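Uncharacterized protein (Bacteroides vulgatus, PDB 4Q88) is of unknown function but, as a member of glycoside hydrolase family 88, probably acts as a hydrolase on sugar substrates. Local coordinates at residues 167-170 and 171-175; 179-182 and 183-186; 198-201 and 202-206; 261-264 and 265-268. All coordinates share one frame; numbering follows the deposited sequence.

Contact 1 (167-170 and 171-175); sequences KLHQ and YLTVT
K167 meets Y171 one turn further along helix 163-179, and the pair illustrates how residues four apart on a helix share a backbone hydrogen bond, side-chain packing and a bridging water. The carbonyl of K167 takes the N-H of Y171 almost straight (171°), while its side chain passes one face of the tyrosine ring, CB above the rim and CD 3.7 Å from Y171 OH. With CG anti to the carbonyl carbon and a bend at chi2 (-83°), the chain carries NZ to a water that also bonds Y171 OH and lies in the plane of its ring; in one of two conformers of Q170, NZ probably bonds Q170 OE1 as well. L168 packs against M149, M152 and Y236, its carbonyl bonding L172 N. H169 O is gripped twice, by T173 N and, at 2.8 Å, by T173 OG1, which reach it from opposite faces of its carbonyl plane. The same hydroxyl sits over one face of the H169 ring, 3.6 Å from CE1; the imidazole turns its NE2 to E235 and stacks on Y232. Q170 O accepts a weak bond from V174 N. The lysine ammonium and the tyrosine hydroxyl thus share a water, and the threonine hydroxyl spends its proton on a backbone carbonyl one turn back.

Contact 2 (179-182 and 183-186); sequences MYDR and EVGL
D181 and L186 face each other across a tight reversal: the segments run 136° apart from end to end, and D181 N gives a nearly straight hydrogen bond to L186 O at 2.9 Å. Within this loop, D181 O receives G185 N, also at 2.9 Å and close to the line of its own C=O bond, and more weakly V184 N. G185 has positive phi (84°), where a CB would be jammed against the carbonyl oxygen of V184, so the turn itself calls for glycine. The side chain of D181 adds to these backbone bonds. Its CG stands anti to the backbone N (chi1 -175°), which brings OD1 over the following peptides; V184 N meets it at 3.1 Å, from well above the carboxylate plane, and E183 N adds a weak bond. With D181 OD1 and D181 O both taking N-H groups from the residues just ahead, this is an Asx motif, set in the tight connection of a short, weakly bonded strand pair that follows helix 163-179. V184 CG2 packs beside the same carboxylate, 3.6 Å from D181 OD1. Like charges approach here, D181 OD1 lying 4.3 Å from E183 OE1; K205, in salt bridges with D181 OD2 and E183 OE1, probably offsets their repulsion. With an alanine here in place of D181, V184 N would probably lose its side-chain acceptor and K205 one of its two carboxylates. Y180 lays its hydroxyl end against the glycine, OH 3.4 Å from G185 CA, while R239 makes a cation-pi contact with its ring.

Contact 3 (198-201 and 202-206); sequences HKTI and NGKKD
H198 and D206 are joined by a histidine-carboxylate hydrogen bond between two points eight residues apart within the long connection from strand 186-187 to helix 209-225. H198 NE2 donates to D206 OD2 at 2.8 Å, nearly straight (169°), and the acceptor lies in the ring plane and uses its anti lone pair. Ring and carboxylate are close to coplanar, 28° apart, with the imidazole edge also meeting D206 CB. Extended placement of CG, opposite the backbone N (chi1 172°), swings the ring across to the aspartate. A water bridges the same residues through their backbones, giving a hydrogen to H198 O and accepting one from D206 N. A phenylalanine in place of H198 would probably leave D206 OD2 without this N-H donor and the two points of the loop less firmly joined.

Between them a type I beta turn runs from T200 to G203, where G203 N bonds T200 O; the positive phi at this last position of the turn suits a glycine. The turn is reinforced by T200 itself: its N donates to K204 O at 2.9 Å, and its OG1, set between backbone N and carbonyl carbon, accepts K204 N at 2.9 Å. T200 CG2 meanwhile packs on D206 CB, 3.6 Å away, inside the loop.

The loop is anchored to its neighbours: T200 OG1 and N202 ND2 both bond D263, D206 OD1 bonds S260, and K205 faces the short strand pair that follows helix 163-179, so the loop rests between that pair and the 261-268 loop ahead of helix 272-287.

Contact 4 (261-264 and 265-268); sequences LIDP and EQAP
D263 and Q266 set their side chains across each other at about a right angle, with carboxylate and amide planes 33° apart and D263 CG 3.7 Å from Q266 CB. The carboxylate is carried forward by its CG, which sits trans to the backbone N (chi1 -165°), so that OD1 overhangs the next peptides. Q266 N bonds D263 OD1 at 3.2 Å, from far above the carboxylate plane (69° out of it), and adds a weak bond to D263 O. P264 and E265 instead lie side by side and point the same way, E265 OE1 resting 3.7 Å from both CG and CD of the P264 ring. That brings E265 OE1 near D263 OD1, two like charges; a water donating to both, 2.6 Å from E265 OE1 and 2.8 Å from D263 OD1, probably eases the repulsion. Further on, P268 CA makes a CA-H...O contact with P264 O. The polar ends of D263 and Q266 are also bonded to the 198-206 loop, Q266 OE1 accepting I201 N. An aspartate whose carboxylate oxygen accepts the N-H three residues on resembles an Asx motif, though its main-chain bond is weak, here in the loop leading from helix 233-249 to helix 272-287.

Contacts 1 to 3 are partly buried, whereas contact 4 is a surface contact; the first belongs to a regular helix, the others to turns and loops. Contacts 1 and 2 adjoin in sequence, helix 163-179 running straight into the strand of contact 2, though nothing else joins them. Contacts 3 and 4 lie closest, centres about 9 Å apart, and share polar bonds between their loops; contact 2 reaches contact 3 through the salt bridges of K205, and contact 4 only by leucine packing, L186 on L261. Helical i to i+4 bonding dominates the first, while aspartate and threonine oxygens accept peptide N-H groups in the other three, with a histidine-carboxylate bond added in contact 3.

Contact 1 (167-170 and 171-175)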
ATOM      1  N   LYS A 167     -18.314  -1.260   7.655  1.00 19.07           N
ATOM      2  CA  LYS A 167     -17.450  -2.431   7.726  1.00 18.91           C
ATOM      3  C   LYS A 167     -15.966  -2.084   7.633  1.00 19.28           C
ATOM      4  O   LYS A 167     -15.109  -2.836   8.194  1.00 19.13           O
ATOM      5  CB  LYS A 167     -17.862  -3.454   6.650  1.00 19.65           C
ATOM      6  CG  LYS A 167     -19.170  -4.190   6.986  1.00 19.23           C
ATOM      7  CD  LYS A 167     -18.956  -5.376   7.923  1.00 19.93           C
ATOM      8  CE  LYS A 167     -20.251  -5.937   8.498  1.00 20.65           C
ATOM      9  NZ  LYS A 167     -20.008  -6.994   9.508  1.00 20.48           N
ATOM     10  N   LEU A 168     -15.643  -1.007   6.910  1.00 18.40           N
ATOM     11  CA  LEU A 168     -14.240  -0.470   6.931  1.00 19.88           C
ATOM     12  C   LEU A 168     -13.786  -0.319   8.413  1.00 19.11           C
ATOM     13  O   LEU A 168     -12.748  -0.859   8.811  1.00 18.70           O
ATOM     14  CB  LEU A 168     -14.162   0.870   6.200  1.00 19.86           C
ATOM     15  CG  LEU A 168     -12.890   1.722   6.369  1.00 19.38           C
ATOM     16  CD1 LEU A 168     -11.697   0.961   5.886  1.00 18.16           C
ATOM     17  CD2 LEU A 168     -13.048   3.019   5.594  1.00 20.41           C
ATOM     18  N   HIS A 169     -14.620   0.313   9.215  1.00 18.27           N
ATOM     19  CA  HIS A 169     -14.312   0.557  10.610  1.00 19.70           C
ATOM     20  C   HIS A 169     -14.326  -0.728  11.442  1.00 19.76           C
ATOM     21  O   HIS A 169     -13.432  -0.933  12.283  1.00 19.65           O
ATOM     22  CB  HIS A 169     -15.270   1.562  11.185  1.00 21.55           C
ATOM     23  CG  HIS A 169     -14.911   2.016  12.559  1.00 21.78           C
ATOM     24  ND1 HIS A 169     -15.544   1.516  13.679  1.00 22.39           N
ATOM     25  CD2 HIS A 169     -14.004   2.917  13.004  1.00 21.79           C
ATOM     26  CE1 HIS A 169     -15.007   2.063  14.759  1.00 22.98           C
ATOM     27  NE2 HIS A 169     -14.091   2.940  14.373  1.00 21.84           N
ATOM     28  N   GLN A 170     -15.313  -1.591  11.200  1.00 20.95           N
ATOM     29  CA  GLN A 170     -15.462  -2.767  12.000  0.60 22.07           C
ATOM     30  C   GLN A 170     -14.266  -3.718  11.796  1.00 21.46           C
ATOM     31  O   GLN A 170     -13.693  -4.194  12.768  1.00 21.65           O
ATOM     32  CB  GLN A 170     -16.776  -3.423  11.699  0.60 23.57           C
ATOM     33  CG  GLN A 170     -17.048  -4.595  12.587  0.60 25.16           C
ATOM     34  CD  GLN A 170     -18.455  -5.110  12.430  0.60 25.25           C
ATOM     35  OE1 GLN A 170     -18.994  -5.211  11.322  0.60 25.97           O
ATOM     36  NE2 GLN A 170     -19.039  -5.478  13.545  0.60 25.53           N
ATOM     37  N   TYR A 171     -13.878  -3.948  10.536  1.00 20.09           N
ATOM     38  CA  TYR A 171     -12.712  -4.788  10.255  1.00 19.82           C
ATOM     39  C   TYR A 171     -11.412  -4.180  10.789  1.00 19.14           C
ATOM     40  O   TYR A 171     -10.550  -4.891  11.296  1.00 18.88           O
ATOM     41  CB  TYR A 171     -12.592  -5.102   8.754  1.00 18.82           C
ATOM     42  CG  TYR A 171     -13.759  -5.848   8.112  1.00 18.92           C
ATOM     43  CD1 TYR A 171     -14.619  -6.661   8.856  1.00 19.97           C
ATOM     44  CD2 TYR A 171     -13.976  -5.758   6.752  1.00 18.82           C
ATOM     45  CE1 TYR A 171     -15.669  -7.377   8.250  1.00 19.88           C
ATOM     46  CE2 TYR A 171     -15.023  -6.437   6.141  1.00 19.84           C
ATOM     47  CZ  TYR A 171     -15.875  -7.250   6.895  1.00 19.32           C
ATOM     48  OH  TYR A 171     -16.888  -7.977   6.276  1.00 20.15           O
ATOM     49  N   LEU A 172     -11.241  -2.874  10.647  1.00 18.60           N
ATOM     50  CA  LEU A 172     -10.010  -2.209  11.116  1.00 18.53           C
ATOM     51  C   LEU A 172      -9.933  -2.298  12.631  1.00 19.82           C
ATOM     52  O   LEU A 172      -8.860  -2.570  13.183  1.00 18.96           O
ATOM     53  CB  LEU A 172      -9.963  -0.771  10.669  1.00 19.53           C
ATOM     54  CG  LEU A 172      -8.941   0.112  11.391  1.00 19.23           C
ATOM     55  CD1 LEU A 172      -7.556  -0.359  11.023  1.00 18.40           C
ATOM     56  CD2 LEU A 172      -9.177   1.573  10.994  1.00 20.21           C
ATOM     57  N   THR A 173     -11.077  -2.229  13.296  1.00 18.15           N
ATOM     58  CA  THR A 173     -11.100  -2.352  14.766  1.00 20.30           C
ATOM     59  C   THR A 173     -10.547  -3.686  15.196  1.00 18.57           C
ATOM     60  O   THR A 173      -9.812  -3.763  16.189  1.00 19.47           O
ATOM     61  CB  THR A 173     -12.530  -2.135  15.327  1.00 22.64           C
ATOM     62  OG1 THR A 173     -12.904  -0.803  15.037  1.00 24.26           O
ATOM     63  CG2 THR A 173     -12.559  -2.285  16.793  1.00 24.64           C
ATOM     64  N   VAL A 174     -10.856  -4.752  14.466  1.00 18.08           N
ATOM     65  CA  VAL A 174     -10.329  -6.066  14.782  1.00 18.95           C
ATOM     66  C   VAL A 174      -8.814  -6.153  14.504  1.00 19.18           C
ATOM     67  O   VAL A 174      -8.050  -6.723  15.283  1.00 19.83           O
ATOM     68  CB  VAL A 174     -11.129  -7.175  14.073  1.00 20.78           C
ATOM     69  CG1 VAL A 174     -10.508  -8.542  14.326  1.00 21.38           C
ATOM     70  CG2 VAL A 174     -12.554  -7.223  14.630  1.00 21.97           C
ATOM     71  N   THR A 175      -8.372  -5.602  13.391  1.00 17.66           N
ATOM     72  CA  THR A 175      -6.939  -5.518  13.090  1.00 17.20           C
ATOM     73  C   THR A 175      -6.207  -4.852  14.247  1.00 17.73           C
ATOM     74  O   THR A 175      -5.182  -5.385  14.747  1.00 18.42           O
ATOM     75  CB  THR A 175      -6.696  -4.733  11.792  1.00 16.97           C
ATOM     76  OG1 THR A 175      -7.388  -5.388  10.698  1.00 19.12           O
ATOM     77  CG2 THR A 175      -5.157  -4.605  11.526  1.00 17.42           C
TER
HETATM   78  O   HOH W   1     -18.483  -9.174   8.211  1.00 20.32           O

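Contact 2 (179-182 and 183-186)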
HETATM    1  N   MSE A 179      -2.998  -6.198  16.536  1.00 18.17           N
HETATM    2  CA  MSE A 179      -1.664  -5.711  16.054  1.00 17.30           C
HETATM    3  C   MSE A 179      -1.267  -4.298  16.451  1.00 17.54           C
HETATM    4  O   MSE A 179      -0.076  -3.946  16.343  1.00 18.60           O
HETATM    5  CB  MSE A 179      -1.662  -5.769  14.529  1.00 16.92           C
HETATM    6  CG  MSE A 179      -1.461  -7.166  14.079  1.00 18.95           C
HETATM    7 SE   MSE A 179      -1.953  -7.318  12.178  0.70 21.64          SE
HETATM    8  CE  MSE A 179      -3.746  -7.976  12.507  1.00 20.10           C
ATOM      9  N   TYR A 180      -2.232  -3.434  16.810  1.00 16.05           N
ATOM     10  CA  TYR A 180      -1.902  -2.051  17.051  1.00 16.81           C
ATOM     11  C   TYR A 180      -1.300  -1.854  18.432  1.00 18.14           C
ATOM     12  O   TYR A 180      -1.916  -2.259  19.432  1.00 19.23           O
ATOM     13  CB  TYR A 180      -3.121  -1.123  16.819  1.00 16.37           C
ATOM     14  CG  TYR A 180      -2.757   0.341  17.006  1.00 16.64           C
ATOM     15  CD1 TYR A 180      -1.887   1.003  16.095  1.00 16.19           C
ATOM     16  CD2 TYR A 180      -3.220   1.062  18.084  1.00 18.00           C
ATOM     17  CE1 TYR A 180      -1.527   2.324  16.291  1.00 16.96           C
ATOM     18  CE2 TYR A 180      -2.903   2.387  18.248  1.00 18.73           C
ATOM     19  CZ  TYR A 180      -2.048   3.014  17.354  1.00 19.66           C
ATOM     20  OH  TYR A 180      -1.748   4.341  17.584  1.00 18.92           O
ATOM     21  N   ASP A 181      -0.104  -1.286  18.512  1.00 16.37           N
ATOM     22  CA  ASP A 181       0.529  -1.046  19.816  1.00 17.30           C
ATOM     23  C   ASP A 181       0.184   0.419  20.190  1.00 17.69           C
ATOM     24  O   ASP A 181       0.697   1.329  19.606  1.00 17.54           O
ATOM     25  CB  ASP A 181       2.024  -1.283  19.787  1.00 16.85           C
ATOM     26  CG  ASP A 181       2.673  -1.148  21.150  1.00 19.70           C
ATOM     27  OD1 ASP A 181       2.388  -0.167  21.826  1.00 19.32           O
ATOM     28  OD2 ASP A 181       3.523  -1.978  21.518  1.00 20.12           O
ATOM     29  N   ARG A 182      -0.694   0.590  21.185  1.00 18.25           N
ATOM     30  CA  ARG A 182      -1.204   1.933  21.526  1.00 20.03           C
ATOM     31  C   ARG A 182      -0.136   2.838  22.104  1.00 18.73           C
ATOM     32  O   ARG A 182      -0.230   4.062  22.011  1.00 18.50           O
ATOM     33  CB  ARG A 182      -2.355   1.826  22.588  1.00 22.41           C
ATOM     34  CG  ARG A 182      -3.587   1.179  22.081  1.00 28.44           C
ATOM     35  CD  ARG A 182      -4.634   1.006  23.195  1.00 31.26           C
ATOM     36  NE  ARG A 182      -4.243  -0.055  24.150  1.00 37.30           N
ATOM     37  CZ  ARG A 182      -4.549  -1.352  24.000  1.00 43.01           C
ATOM     38  NH1 ARG A 182      -5.268  -1.776  22.952  1.00 45.77           N
ATOM     39  NH2 ARG A 182      -4.151  -2.238  24.894  1.00 44.30           N
ATOM     40  N   GLU A 183       0.860   2.242  22.764  1.00 16.96           N
ATOM     41  CA  GLU A 183       1.887   2.994  23.367  1.00 18.60           C
ATOM     42  C   GLU A 183       2.835   3.589  22.289  1.00 18.32           C
ATOM     43  O   GLU A 183       3.265   4.715  22.439  1.00 18.77           O
ATOM     44  CB  GLU A 183       2.739   2.107  24.288  1.00 20.11           C
ATOM     45  CG  GLU A 183       3.801   2.871  25.025  1.00 23.61           C
ATOM     46  CD  GLU A 183       5.149   2.823  24.339  1.00 32.67           C
ATOM     47  OE1 GLU A 183       5.634   1.696  23.957  1.00 37.82           O
ATOM     48  OE2 GLU A 183       5.725   3.908  24.262  1.00 33.51           O
ATOM     49  N   VAL A 184       3.122   2.816  21.254  1.00 17.34           N
ATOM     50  CA  VAL A 184       4.112   3.185  20.262  1.00 18.03           C
ATOM     51  C   VAL A 184       3.489   3.934  19.081  1.00 17.77           C
ATOM     52  O   VAL A 184       4.120   4.806  18.489  1.00 17.24           O
ATOM     53  CB  VAL A 184       4.843   1.956  19.725  1.00 19.19           C
ATOM     54  CG1 VAL A 184       5.845   2.377  18.662  1.00 20.26           C
ATOM     55  CG2 VAL A 184       5.567   1.261  20.871  1.00 20.85           C
ATOM     56  N   GLY A 185       2.287   3.576  18.738  1.00 17.63           N
ATOM     57  CA  GLY A 185       1.623   4.152  17.549  1.00 18.33           C
ATOM     58  C   GLY A 185       2.001   3.448  16.276  1.00 19.86           C
ATOM     59  O   GLY A 185       1.972   4.070  15.200  1.00 18.22           O
ATOM     60  N   LEU A 186       2.363   2.156  16.373  1.00 16.49           N
ATOM     61  CA  LEU A 186       2.696   1.351  15.198  1.00 16.92           C
ATOM     62  C   LEU A 186       2.038  -0.007  15.312  1.00 16.73           C
ATOM     63  O   LEU A 186       1.632  -0.406  16.415  1.00 17.45           O
ATOM     64  CB  LEU A 186       4.231   1.187  15.078  1.00 17.36           C
ATOM     65  CG  LEU A 186       5.077   2.444  14.873  1.00 18.02           C
ATOM     66  CD1 LEU A 186       6.558   2.082  14.967  1.00 19.72           C
ATOM     67  CD2 LEU A 186       4.786   3.053  13.521  1.00 20.15           C
TER

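Contact 3 (198-201 and 202-206)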
ATOM      1  N   HIS A 198       7.306 -11.898  21.740  1.00 23.24           N
ATOM      2  CA  HIS A 198       8.326 -11.805  20.678  1.00 22.27           C
ATOM      3  C   HIS A 198       9.099 -10.500  20.857  1.00 21.12           C
ATOM      4  O   HIS A 198       8.505  -9.439  21.082  1.00 19.80           O
ATOM      5  CB  HIS A 198       7.677 -11.802  19.301  1.00 22.47           C
ATOM      6  CG  HIS A 198       8.635 -11.515  18.187  1.00 22.27           C
ATOM      7  ND1 HIS A 198       9.594 -12.424  17.751  1.00 23.97           N
ATOM      8  CD2 HIS A 198       8.809 -10.397  17.435  1.00 22.56           C
ATOM      9  CE1 HIS A 198      10.287 -11.892  16.748  1.00 25.53           C
ATOM     10  NE2 HIS A 198       9.859 -10.647  16.562  1.00 23.36           N
ATOM     11  N   LYS A 199      10.429 -10.586  20.710  1.00 21.79           N
ATOM     12  CA  LYS A 199      11.301  -9.436  20.808  0.60 21.86           C
ATOM     13  C   LYS A 199      12.334  -9.552  19.691  1.00 20.97           C
ATOM     14  O   LYS A 199      12.584 -10.653  19.162  1.00 21.26           O
ATOM     15  CB  LYS A 199      12.056  -9.398  22.145  0.60 23.64           C
ATOM     16  CG  LYS A 199      11.208  -9.406  23.406  0.60 25.99           C
ATOM     17  CD  LYS A 199      12.064  -9.128  24.626  0.60 27.14           C
ATOM     18  CE  LYS A 199      11.263  -9.103  25.922  0.60 28.95           C
ATOM     19  NZ  LYS A 199      10.743 -10.458  26.264  0.60 29.55           N
ATOM     20  N   THR A 200      12.912  -8.420  19.332  1.00 20.53           N
ATOM     21  CA  THR A 200      14.045  -8.410  18.403  1.00 19.96           C
ATOM     22  C   THR A 200      15.278  -9.005  19.067  1.00 20.77           C
ATOM     23  O   THR A 200      15.319  -9.268  20.278  1.00 19.90           O
ATOM     24  CB  THR A 200      14.377  -7.014  17.890  1.00 19.84           C
ATOM     25  OG1 THR A 200      14.914  -6.226  18.984  1.00 19.55           O
ATOM     26  CG2 THR A 200      13.136  -6.332  17.263  1.00 19.95           C
ATOM     27  N   ILE A 201      16.329  -9.177  18.265  1.00 22.14           N
ATOM     28  CA  ILE A 201      17.591  -9.724  18.750  1.00 23.02           C
ATOM     29  C   ILE A 201      18.171  -8.873  19.882  1.00 21.25           C
ATOM     30  O   ILE A 201      18.853  -9.372  20.792  1.00 22.32           O
ATOM     31  CB  ILE A 201      18.652  -9.780  17.612  1.00 29.55           C
ATOM     32  CG1 ILE A 201      18.215 -10.717  16.474  1.00 36.70           C
ATOM     33  CG2 ILE A 201      19.956 -10.327  18.176  1.00 33.58           C
ATOM     34  CD1 ILE A 201      18.181 -12.190  16.856  1.00 39.65           C
ATOM     35  N   ASN A 202      17.937  -7.571  19.825  1.00 19.01           N
ATOM     36  CA  ASN A 202      18.375  -6.666  20.882  1.00 18.43           C
ATOM     37  C   ASN A 202      17.319  -6.295  21.910  1.00 19.57           C
ATOM     38  O   ASN A 202      17.507  -5.318  22.682  1.00 20.93           O
ATOM     39  CB  ASN A 202      18.991  -5.430  20.283  1.00 19.87           C
ATOM     40  CG  ASN A 202      20.237  -5.748  19.498  1.00 18.79           C
ATOM     41  OD1 ASN A 202      21.254  -6.192  20.075  1.00 19.46           O
ATOM     42  ND2 ASN A 202      20.169  -5.593  18.189  1.00 17.97           N
ATOM     43  N   GLY A 203      16.293  -7.137  22.012  1.00 19.50           N
ATOM     44  CA  GLY A 203      15.307  -7.060  23.087  1.00 20.96           C
ATOM     45  C   GLY A 203      14.252  -5.988  22.899  1.00 20.74           C
ATOM     46  O   GLY A 203      13.632  -5.571  23.849  1.00 22.76           O
ATOM     47  N   LYS A 204      14.059  -5.549  21.676  1.00 19.44           N
ATOM     48  CA  LYS A 204      13.165  -4.425  21.341  0.60 20.35           C
ATOM     49  C   LYS A 204      11.809  -4.924  20.841  1.00 18.74           C
ATOM     50  O   LYS A 204      11.665  -6.078  20.445  1.00 19.54           O
ATOM     51  CB  LYS A 204      13.786  -3.536  20.274  0.60 21.52           C
ATOM     52  CG  LYS A 204      15.233  -3.064  20.502  0.60 24.74           C
ATOM     53  CD  LYS A 204      15.386  -2.190  21.742  0.60 26.96           C
ATOM     54  CE  LYS A 204      16.838  -1.797  22.036  0.60 30.22           C
ATOM     55  NZ  LYS A 204      17.446  -1.059  20.905  0.60 32.92           N
ATOM     56  N   LYS A 205      10.823  -4.022  20.758  1.00 17.73           N
ATOM     57  CA  LYS A 205       9.602  -4.325  20.037  1.00 17.71           C
ATOM     58  C   LYS A 205       9.865  -4.393  18.548  1.00 16.04           C
ATOM     59  O   LYS A 205      10.635  -3.577  18.007  1.00 16.80           O
ATOM     60  CB  LYS A 205       8.578  -3.249  20.301  1.00 17.19           C
ATOM     61  CG  LYS A 205       8.071  -3.256  21.750  1.00 18.35           C
ATOM     62  CD  LYS A 205       7.074  -2.136  22.041  1.00 19.66           C
ATOM     63  CE  LYS A 205       6.375  -2.392  23.426  1.00 21.36           C
ATOM     64  NZ  LYS A 205       5.237  -1.441  23.669  1.00 22.15           N
ATOM     65  N   ASP A 206       9.336  -5.415  17.897  1.00 16.16           N
ATOM     66  CA  ASP A 206       9.582  -5.690  16.482  1.00 17.05           C
ATOM     67  C   ASP A 206       8.441  -5.222  15.553  1.00 15.65           C
ATOM     68  O   ASP A 206       7.405  -5.895  15.436  1.00 17.16           O
ATOM     69  CB  ASP A 206       9.821  -7.182  16.286  1.00 18.74           C
ATOM     70  CG  ASP A 206      10.453  -7.508  14.935  1.00 21.78           C
ATOM     71  OD1 ASP A 206      10.837  -6.591  14.147  1.00 19.36           O
ATOM     72  OD2 ASP A 206      10.583  -8.748  14.707  1.00 24.71           O
TER
HETATM   73  O   HOH W   2       7.864  -7.392  19.360  1.00 18.54           O

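Contact 4 (261-264 and 265-268)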
ATOM      1  N   LEU A 261      11.783  -1.566  12.517  1.00 14.98           N
ATOM      2  CA  LEU A 261      11.814  -0.117  12.559  1.00 16.98           C
ATOM      3  C   LEU A 261      12.618   0.459  13.727  1.00 18.82           C
ATOM      4  O   LEU A 261      13.343   1.440  13.530  1.00 19.07           O
ATOM      5  CB  LEU A 261      10.382   0.455  12.581  1.00 16.08           C
ATOM      6  CG  LEU A 261       9.614   0.381  11.286  1.00 17.16           C
ATOM      7  CD1 LEU A 261       8.117   0.651  11.516  1.00 17.78           C
ATOM      8  CD2 LEU A 261      10.184   1.313  10.236  1.00 18.05           C
ATOM      9  N   ILE A 262      12.504  -0.167  14.899  1.00 19.22           N
ATOM     10  CA  ILE A 262      13.233   0.330  16.049  0.60 20.86           C
ATOM     11  C   ILE A 262      14.389  -0.590  16.517  1.00 21.96           C
ATOM     12  O   ILE A 262      14.991  -0.328  17.523  1.00 23.33           O
ATOM     13  CB  ILE A 262      12.295   0.779  17.167  0.60 22.03           C
ATOM     14  CG1 ILE A 262      11.466  -0.379  17.691  0.60 22.48           C
ATOM     15  CG2 ILE A 262      11.331   1.876  16.660  0.60 21.59           C
ATOM     16  CD1 ILE A 262      10.744  -0.023  18.978  0.60 24.17           C
ATOM     17  N   ASP A 263      14.774  -1.572  15.686  1.00 19.82           N
ATOM     18  CA  ASP A 263      16.036  -2.339  15.858  1.00 19.88           C
ATOM     19  C   ASP A 263      16.787  -2.388  14.517  1.00 19.92           C
ATOM     20  O   ASP A 263      16.775  -3.407  13.802  1.00 18.89           O
ATOM     21  CB  ASP A 263      15.770  -3.703  16.388  1.00 19.78           C
ATOM     22  CG  ASP A 263      17.037  -4.376  16.918  1.00 20.06           C
ATOM     23  OD1 ASP A 263      18.141  -3.915  16.576  1.00 19.48           O
ATOM     24  OD2 ASP A 263      16.949  -5.339  17.706  1.00 20.77           O
ATOM     25  N   PRO A 264      17.441  -1.295  14.166  1.00 20.35           N
ATOM     26  CA  PRO A 264      18.165  -1.299  12.902  1.00 20.89           C
ATOM     27  C   PRO A 264      19.255  -2.368  12.833  1.00 22.26           C
ATOM     28  O   PRO A 264      19.477  -2.905  11.746  1.00 25.36           O
ATOM     29  CB  PRO A 264      18.782   0.112  12.811  1.00 23.64           C
ATOM     30  CG  PRO A 264      18.385   0.833  14.020  1.00 24.40           C
ATOM     31  CD  PRO A 264      17.406   0.037  14.800  1.00 22.21           C
ATOM     32  N   GLU A 265      19.858  -2.733  13.965  1.00 19.40           N
ATOM     33  CA  GLU A 265      20.966  -3.715  13.992  1.00 21.22           C
ATOM     34  C   GLU A 265      20.506  -5.150  13.661  1.00 21.47           C
ATOM     35  O   GLU A 265      21.258  -5.953  13.100  1.00 20.35           O
ATOM     36  CB  GLU A 265      21.561  -3.725  15.384  1.00 23.09           C
ATOM     37  CG  GLU A 265      22.433  -2.542  15.766  1.00 26.71           C
ATOM     38  CD  GLU A 265      21.734  -1.187  15.863  1.00 31.20           C
ATOM     39  OE1 GLU A 265      20.581  -1.086  16.331  1.00 26.65           O
ATOM     40  OE2 GLU A 265      22.379  -0.217  15.411  1.00 38.43           O
ATOM     41  N   GLN A 266      19.260  -5.472  13.996  1.00 19.97           N
ATOM     42  CA  GLN A 266      18.711  -6.780  13.713  1.00 22.50           C
ATOM     43  C   GLN A 266      18.630  -7.064  12.206  1.00 20.67           C
ATOM     44  O   GLN A 266      18.949  -8.143  11.775  1.00 21.32           O
ATOM     45  CB  GLN A 266      17.331  -6.946  14.312  1.00 24.70           C
ATOM     46  CG  GLN A 266      16.639  -8.135  13.706  1.00 30.41           C
ATOM     47  CD  GLN A 266      15.425  -8.507  14.424  1.00 30.10           C
ATOM     48  OE1 GLN A 266      15.481  -8.887  15.583  1.00 29.28           O
ATOM     49  NE2 GLN A 266      14.293  -8.385  13.748  1.00 33.41           N
ATOM     50  N   ALA A 267      18.170  -6.104  11.420  1.00 21.44           N
ATOM     51  CA  ALA A 267      17.960  -6.302   9.985  1.00 22.42           C
ATOM     52  C   ALA A 267      18.460  -5.018   9.316  1.00 21.91           C
ATOM     53  O   ALA A 267      17.675  -4.093   9.017  1.00 22.28           O
ATOM     54  CB  ALA A 267      16.468  -6.568   9.733  1.00 25.72           C
ATOM     55  N   PRO A 268      19.803  -4.914   9.130  1.00 20.39           N
ATOM     56  CA  PRO A 268      20.414  -3.627   8.883  1.00 19.95           C
ATOM     57  C   PRO A 268      20.300  -3.120   7.443  1.00 19.45           C
ATOM     58  O   PRO A 268      20.069  -3.884   6.517  1.00 19.77           O
ATOM     59  CB  PRO A 268      21.896  -3.859   9.255  1.00 21.58           C
ATOM     60  CG  PRO A 268      22.113  -5.302   8.969  1.00 21.50           C
ATOM     61  CD  PRO A 268      20.812  -5.979   9.316  1.00 22.08           C
TER
HETATM   62  O   HOH W   3      16.090  -3.659  11.169  1.00 23.82           O
HETATM   63  O   HOH W   4      19.174  -2.004  18.272  1.00 28.69           O